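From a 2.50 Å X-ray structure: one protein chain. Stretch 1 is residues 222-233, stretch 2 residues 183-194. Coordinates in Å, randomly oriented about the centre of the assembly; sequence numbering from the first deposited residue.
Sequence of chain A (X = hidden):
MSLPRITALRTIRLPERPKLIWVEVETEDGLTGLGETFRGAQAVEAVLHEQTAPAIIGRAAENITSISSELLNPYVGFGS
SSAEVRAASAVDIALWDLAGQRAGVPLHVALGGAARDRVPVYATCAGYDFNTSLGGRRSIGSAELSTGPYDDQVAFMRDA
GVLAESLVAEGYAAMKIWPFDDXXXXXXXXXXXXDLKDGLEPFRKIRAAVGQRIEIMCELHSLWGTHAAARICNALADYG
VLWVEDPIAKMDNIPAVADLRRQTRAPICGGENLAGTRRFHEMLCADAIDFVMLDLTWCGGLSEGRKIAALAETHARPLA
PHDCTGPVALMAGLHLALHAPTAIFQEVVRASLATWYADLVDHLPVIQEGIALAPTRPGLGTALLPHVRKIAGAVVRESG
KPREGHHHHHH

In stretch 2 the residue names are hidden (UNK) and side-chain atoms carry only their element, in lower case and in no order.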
ATOM      1  N   SER A 222       4.131  23.987  16.236  1.00 21.97           N
ATOM      2  CA  SER A 222       5.031  23.470  15.169  1.00 21.48           C
ATOM      3  C   SER A 222       6.520  23.627  15.524  1.00 21.52           C
ATOM      4  O   SER A 222       7.346  23.864  14.651  1.00 21.73           O
ATOM      5  CB  SER A 222       4.792  24.172  13.808  1.00 21.19           C
ATOM      6  OG  SER A 222       3.444  24.437  13.521  1.00 19.27           O
ATOM      7  N   LEU A 223       6.864  23.510  16.795  1.00 21.40           N
ATOM      8  CA  LEU A 223       8.229  23.781  17.222  1.00 21.07           C
ATOM      9  C   LEU A 223       9.144  22.564  17.225  1.00 20.70           C
ATOM     10  O   LEU A 223      10.365  22.722  17.230  1.00 21.02           O
ATOM     11  CB  LEU A 223       8.235  24.433  18.610  1.00 20.99           C
ATOM     12  CG  LEU A 223       7.783  25.894  18.582  1.00 22.49           C
ATOM     13  CD1 LEU A 223       7.410  26.351  19.974  1.00 22.38           C
ATOM     14  CD2 LEU A 223       8.853  26.812  17.968  1.00 20.89           C
ATOM     15  N   TRP A 224       8.572  21.358  17.199  1.00 19.94           N
ATOM     16  CA  TRP A 224       9.336  20.156  17.563  1.00 18.94           C
ATOM     17  C   TRP A 224       9.621  19.136  16.455  1.00 18.80           C
ATOM     18  O   TRP A 224       8.817  18.947  15.547  1.00 17.54           O
ATOM     19  CB  TRP A 224       8.609  19.447  18.700  1.00 18.70           C
ATOM     20  CG  TRP A 224       8.550  20.275  19.957  1.00 19.18           C
ATOM     21  CD1 TRP A 224       7.469  20.946  20.441  1.00 18.71           C
ATOM     22  CD2 TRP A 224       9.619  20.503  20.887  1.00 17.85           C
ATOM     23  NE1 TRP A 224       7.793  21.574  21.613  1.00 18.75           N
ATOM     24  CE2 TRP A 224       9.107  21.321  21.913  1.00 18.91           C
ATOM     25  CE3 TRP A 224      10.960  20.092  20.954  1.00 17.51           C
ATOM     26  CZ2 TRP A 224       9.898  21.760  23.006  1.00 18.67           C
ATOM     27  CZ3 TRP A 224      11.751  20.530  22.031  1.00 18.17           C
ATOM     28  CH2 TRP A 224      11.208  21.347  23.046  1.00 18.56           C
ATOM     29  N   GLY A 225      10.757  18.445  16.587  1.00 18.99           N
ATOM     30  CA  GLY A 225      11.067  17.274  15.772  1.00 19.18           C
ATOM     31  C   GLY A 225      10.320  16.045  16.270  1.00 19.75           C
ATOM     32  O   GLY A 225       9.621  16.105  17.303  1.00 19.93           O
ATOM     33  N   THR A 226      10.480  14.920  15.563  1.00 19.28           N
ATOM     34  CA  THR A 226       9.628  13.744  15.801  1.00 19.53           C
ATOM     35  C   THR A 226       9.784  13.115  17.189  1.00 19.66           C
ATOM     36  O   THR A 226       8.794  12.683  17.785  1.00 19.04           O
ATOM     37  CB  THR A 226       9.831  12.645  14.727  1.00 19.60           C
ATOM     38  OG1 THR A 226      11.231  12.346  14.610  1.00 18.79           O
ATOM     39  CG2 THR A 226       9.279  13.102  13.381  1.00 18.91           C
ATOM     40  N   HIS A 227      11.019  13.068  17.695  1.00 19.61           N
ATOM     41  CA  HIS A 227      11.272  12.442  18.984  1.00 20.49           C
ATOM     42  C   HIS A 227      10.742  13.283  20.154  1.00 20.43           C
ATOM     43  O   HIS A 227      10.060  12.769  21.049  1.00 20.47           O
ATOM     44  CB  HIS A 227      12.752  12.093  19.148  1.00 20.57           C
ATOM     45  CG  HIS A 227      13.274  12.286  20.538  1.00 23.15           C
ATOM     46  ND1 HIS A 227      12.868  11.514  21.605  1.00 24.23           N
ATOM     47  CD2 HIS A 227      14.182  13.165  21.033  1.00 25.09           C
ATOM     48  CE1 HIS A 227      13.498  11.912  22.696  1.00 25.05           C
ATOM     49  NE2 HIS A 227      14.305  12.910  22.375  1.00 24.66           N
ATOM     50  N   ALA A 228      11.018  14.579  20.118  1.00 20.13           N
ATOM     51  CA  ALA A 228      10.539  15.459  21.155  1.00 19.69           C
ATOM     52  C   ALA A 228       9.022  15.493  21.149  1.00 19.52           C
ATOM     53  O   ALA A 228       8.415  15.538  22.203  1.00 20.31           O
ATOM     54  CB  ALA A 228      11.142  16.869  21.022  1.00 19.39           C
ATOM     55  N   ALA A 229       8.391  15.440  19.984  1.00 18.88           N
ATOM     56  CA  ALA A 229       6.924  15.493  19.975  1.00 18.06           C
ATOM     57  C   ALA A 229       6.286  14.205  20.541  1.00 18.31           C
ATOM     58  O   ALA A 229       5.311  14.257  21.306  1.00 18.74           O
ATOM     59  CB  ALA A 229       6.388  15.817  18.585  1.00 17.54           C
ATOM     60  N   ALA A 230       6.829  13.060  20.152  1.00 17.72           N
ATOM     61  CA  ALA A 230       6.359  11.786  20.643  1.00 17.49           C
ATOM     62  C   ALA A 230       6.472  11.712  22.173  1.00 17.67           C
ATOM     63  O   ALA A 230       5.561  11.228  22.843  1.00 16.99           O
ATOM     64  CB  ALA A 230       7.134  10.634  19.961  1.00 16.01           C
ATOM     65  N   ARG A 231       7.601  12.202  22.697  1.00 18.06           N
ATOM     66  CA  ARG A 231       7.891  12.221  24.115  1.00 18.38           C
ATOM     67  C   ARG A 231       6.894  13.126  24.857  1.00 19.49           C
ATOM     68  O   ARG A 231       6.405  12.765  25.931  1.00 20.48           O
ATOM     69  CB  ARG A 231       9.334  12.677  24.344  1.00 17.50           C
ATOM     70  CG  ARG A 231       9.652  12.936  25.814  1.00 19.51           C
ATOM     71  CD  ARG A 231      11.132  13.103  26.103  1.00 18.49           C
ATOM     72  NE  ARG A 231      11.780  11.823  26.340  1.00 18.11           N
ATOM     73  CZ  ARG A 231      13.037  11.682  26.761  1.00 19.27           C
ATOM     74  NH1 ARG A 231      13.784  12.757  27.001  1.00 19.09           N
ATOM     75  NH2 ARG A 231      13.543  10.459  26.949  1.00 17.05           N
ATOM     76  N   ILE A 232       6.594  14.299  24.297  1.00 19.77           N
ATOM     77  CA  ILE A 232       5.590  15.163  24.885  1.00 20.46           C
ATOM     78  C   ILE A 232       4.186  14.523  24.791  1.00 21.48           C
ATOM     79  O   ILE A 232       3.510  14.378  25.811  1.00 22.96           O
ATOM     80  CB  ILE A 232       5.645  16.594  24.302  1.00 20.39           C
ATOM     81  CG1 ILE A 232       6.956  17.277  24.687  1.00 17.87           C
ATOM     82  CG2 ILE A 232       4.456  17.436  24.783  1.00 20.08           C
ATOM     83  CD1 ILE A 232       7.245  18.509  23.837  1.00 18.41           C
ATOM     84  N   CYS A 233       3.762  14.111  23.599  1.00 21.42           N
ATOM     85  CA  CYS A 233       2.482  13.405  23.426  1.00 21.45           C
ATOM     86  C   CYS A 233       2.254  12.231  24.344  1.00 21.89           C
ATOM     87  O   CYS A 233       1.177  12.117  24.914  1.00 22.59           O
ATOM     88  CB  CYS A 233       2.312  12.918  21.998  1.00 21.26           C
ATOM     89  SG  CYS A 233       2.005  14.253  20.915  1.00 22.36           S
ATOM     90  N   UNK A 183      11.359  25.570  25.803  1.00 29.02           N
ATOM     91  CA  UNK A 183      12.320  24.461  25.710  1.00 28.80           C
ATOM     92  C   UNK A 183      12.847  24.222  24.306  1.00 28.61           C
ATOM     93  O   UNK A 183      13.975  23.778  24.145  1.00 29.23           O
ATOM     94  c   UNK A 183      11.608  24.126  29.990  1.00 28.43           C
ATOM     95  c   UNK A 183       9.968  22.945  28.057  1.00 28.05           C
ATOM     96  c   UNK A 183       9.499  23.122  29.372  1.00 29.11           C
ATOM     97  c   UNK A 183      11.737  23.181  26.300  1.00 28.34           C
ATOM     98  c   UNK A 183      11.250  23.345  27.702  1.00 27.99           C
ATOM     99  c   UNK A 183      10.332  23.708  30.344  1.00 28.18           C
ATOM    100  c   UNK A 183      12.063  23.945  28.668  1.00 28.09           C
ATOM    101  N   UNK A 184      12.043  24.538  23.298  1.00 28.70           N
ATOM    102  CA  UNK A 184      12.446  24.367  21.911  1.00 29.39           C
ATOM    103  C   UNK A 184      13.596  25.301  21.506  1.00 29.90           C
ATOM    104  O   UNK A 184      14.351  25.001  20.584  1.00 30.02           O
ATOM    105  c   UNK A 184      11.252  24.531  20.978  1.00 29.02           C
ATOM    106  N   UNK A 185      13.737  26.426  22.201  1.00 30.29           N
ATOM    107  CA  UNK A 185      14.854  27.329  21.938  1.00 30.87           C
ATOM    108  C   UNK A 185      16.183  26.769  22.463  1.00 30.51           C
ATOM    109  O   UNK A 185      17.250  27.230  22.059  1.00 31.00           O
ATOM    110  o   UNK A 185      14.701  28.749  23.898  1.00 33.48           O
ATOM    111  c   UNK A 185      14.575  28.737  22.484  1.00 31.25           C
ATOM    112  N   UNK A 186      16.131  25.773  23.346  1.00 30.07           N
ATOM    113  CA  UNK A 186      17.340  25.028  23.688  1.00 29.35           C
ATOM    114  C   UNK A 186      17.714  24.125  22.497  1.00 29.32           C
ATOM    115  O   UNK A 186      18.863  24.090  22.051  1.00 30.24           O
ATOM    116  c   UNK A 186      16.141  24.219  27.313  1.00 28.95           C
ATOM    117  c   UNK A 186      16.671  25.027  26.133  1.00 29.39           C
ATOM    118  c   UNK A 186      17.169  24.167  24.963  1.00 29.83           C
ATOM    119  c   UNK A 186      18.487  23.403  25.302  1.00 27.35           C
ATOM    120  N   UNK A 187      16.733  23.375  22.016  1.00 28.04           N
ATOM    121  CA  UNK A 187      16.859  22.557  20.809  1.00 26.44           C
ATOM    122  C   UNK A 187      15.482  22.024  20.451  1.00 25.04           C
ATOM    123  O   UNK A 187      14.741  21.572  21.317  1.00 24.01           O
ATOM    124  c   UNK A 187      17.681  20.546  22.178  1.00 26.17           C
ATOM    125  c   UNK A 187      17.874  21.379  20.909  1.00 26.33           C
ATOM    126  o   UNK A 187      17.704  20.529  19.762  1.00 26.72           O
ATOM    127  N   UNK A 188      15.131  22.106  19.167  1.00 24.18           N
ATOM    128  CA  UNK A 188      13.817  21.612  18.769  1.00 23.32           C
ATOM    129  C   UNK A 188      13.781  20.097  18.609  1.00 22.11           C
ATOM    130  O   UNK A 188      12.718  19.545  18.415  1.00 22.31           O
ATOM    131  c   UNK A 188      14.849  22.987  17.007  1.00 23.70           C
ATOM    132  c   UNK A 188      13.543  22.334  17.436  1.00 23.43           C
ATOM    133  c   UNK A 188      15.904  22.665  18.042  1.00 24.04           C
ATOM    134  N   UNK A 189      14.918  19.425  18.747  1.00 21.67           N
ATOM    135  CA  UNK A 189      15.016  17.988  18.408  1.00 21.30           C
ATOM    136  C   UNK A 189      15.173  17.023  19.576  1.00 21.08           C
ATOM    137  O   UNK A 189      15.280  15.808  19.386  1.00 20.55           O
ATOM    138  c   UNK A 189      16.120  17.776  17.377  1.00 20.81           C
ATOM    139  c   UNK A 189      16.637  19.700  15.725  1.00 19.45           C
ATOM    140  n   UNK A 189      16.047  20.103  14.554  1.00 19.05           N
ATOM    141  n   UNK A 189      14.941  18.408  15.245  1.00 20.49           N
ATOM    142  c   UNK A 189      15.031  19.304  14.281  1.00 18.06           C
ATOM    143  c   UNK A 189      15.950  18.620  16.162  1.00 20.75           C
ATOM    144  N   UNK A 190      15.159  17.574  20.784  1.00 21.61           N
ATOM    145  CA  UNK A 190      15.206  16.788  21.998  1.00 21.72           C
ATOM    146  C   UNK A 190      14.641  17.612  23.118  1.00 22.40           C
ATOM    147  O   UNK A 190      14.806  18.826  23.134  1.00 23.63           O
ATOM    148  c   UNK A 190      16.642  16.400  22.308  1.00 21.54           C
ATOM    149  n   UNK A 190      17.287  14.956  25.610  1.00 22.64           N
ATOM    150  n   UNK A 190      16.217  14.442  23.824  1.00 22.78           N
ATOM    151  c   UNK A 190      16.533  14.031  25.042  1.00 23.30           C
ATOM    152  c   UNK A 190      17.469  15.992  24.725  1.00 21.87           C
ATOM    153  c   UNK A 190      16.800  15.670  23.595  1.00 22.03           C
ATOM    154  N   UNK A 191      13.959  16.963  24.048  1.00 23.07           N
ATOM    155  CA  UNK A 191      13.553  17.606  25.289  1.00 23.45           C
ATOM    156  C   UNK A 191      13.958  16.713  26.468  1.00 24.27           C
ATOM    157  O   UNK A 191      13.641  15.516  26.494  1.00 23.38           O
ATOM    158  c   UNK A 191      11.711  18.969  26.451  1.00 23.43           C
ATOM    159  c   UNK A 191      10.235  19.308  26.641  1.00 22.84           C
ATOM    160  c   UNK A 191      11.138  16.742  25.338  1.00 23.17           C
ATOM    161  c   UNK A 191      12.025  17.982  25.301  1.00 23.67           C
ATOM    162  N   UNK A 192      14.692  17.286  27.424  1.00 25.59           N
ATOM    163  CA  UNK A 192      15.105  16.512  28.615  1.00 27.37           C
ATOM    164  C   UNK A 192      13.903  16.067  29.454  1.00 27.83           C
ATOM    165  O   UNK A 192      12.787  16.620  29.335  1.00 27.55           O
ATOM    166  c   UNK A 192      16.126  17.265  29.481  1.00 27.41           C
ATOM    167  o   UNK A 192      15.610  18.496  29.964  1.00 29.45           O
ATOM    168  N   UNK A 193      14.126  15.034  30.262  1.00 28.65           N
ATOM    169  CA  UNK A 193      13.112  14.548  31.182  1.00 29.21           C
ATOM    170  C   UNK A 193      12.688  15.627  32.192  1.00 30.09           C
ATOM    171  O   UNK A 193      11.505  15.694  32.579  1.00 30.79           O
ATOM    172  c   UNK A 193      13.620  13.299  31.870  1.00 29.01           C
ATOM    173  c   UNK A 193      14.729  11.064  31.574  1.00 31.43           C
ATOM    174  c   UNK A 193      12.571  11.512  30.387  1.00 27.62           C
ATOM    175  c   UNK A 193      13.876  12.136  30.906  1.00 29.36           C
ATOM    176  N   UNK A 194      13.644  16.479  32.579  1.00 30.44           N
ATOM    177  CA  UNK A 194      13.444  17.576  33.538  1.00 30.86           C
ATOM    178  C   UNK A 194      12.601  18.707  32.966  1.00 31.02           C
ATOM    179  O   UNK A 194      11.664  19.200  33.615  1.00 31.65           O
ATOM    180  o   UNK A 194      15.485  17.182  34.769  1.00 31.32           O
ATOM    181  c   UNK A 194      14.810  18.157  33.984  1.00 31.01           C
ATOM    182  c   UNK A 194      14.644  19.428  34.826  1.00 31.98           C
TER
HETATM  183  O   HOH W   1      13.123  15.028  17.698  1.00 18.99           O

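Position 183 carries one carbon and then a ring of six carbons; its CB lies 3.8 Å from Trp224 CH2, while the ring leads away from stretch 1. It is Phe183. Position 184 has a single carbon, pointing toward stretch 1 and set over one face of the indole, 3.8 Å from the centroid of the six-membered ring of Trp224. That is Ala184, whose CB also lies 3.8 Å from Leu223 CB. Position 185 has one carbon and one oxygen, points away and touches nothing here: Ser185. Position 186 has four carbons, forked at the first with one arm two carbons long, also free of stretch 1: Ile186.

At 187 one carbon bears an oxygen and a carbon, which makes Thr187; its backbone O sits 3.2 Å from Trp224 CZ3. At 188 three carbons close a ring onto the backbone nitrogen, and CB packs 3.2 Å from Leu223 O. This is Pro188, and its carbonyl O accepts a hydrogen bond from Gly225 N at 2.9 Å.

Position 189 shows one carbon and a five-membered ring of three carbons and two nitrogens, leaving CB away from stretch 1: His189. Its backbone N donates to Thr187 OG1 at 3.2 Å, tying the turn together. An ideal CB on Gly225 would lie 2.8 Å from His189 ND1, a clash, so glycine fits this spot. Position 190 has the same ring set, but its end swings back to stretch 1: His190, with ND1 2.8 Å from His227 NE2 in a hydrogen bond where either could donate.

Position 191 has four carbons forked at the first, one arm longer, aimed toward stretch 1: Ile191. Its CG2 meets Ala228 CB at 4.3 Å, and its CD1 meets Ile232 CD1 at 4.2 Å. Position 192, one carbon and one oxygen, points away and caps the following helix: Ser192. Position 193 has four carbons forked at the second: Leu193, its CD2 over one face of the Arg231 guanidinium, 3.7 Å from CZ. Position 194, a carbon bearing oxygen and carbon, is out of reach: Thr194.

The contact joins a loop to the start of a helix. Trp224 and Ile191 supply much of the buried surface, while directional bonds fix the register: Gly225 N to Pro188 O, the histidine pair, and Arg231 NH1 to Ile191 O at 2.8 Å. One water donates to His189 O at 2.8 Å and accepts from Ala228 N at 3.2 Å, bridging the backbones near the helix start.

Stretch 2 (183-194) FASITPHHISLT
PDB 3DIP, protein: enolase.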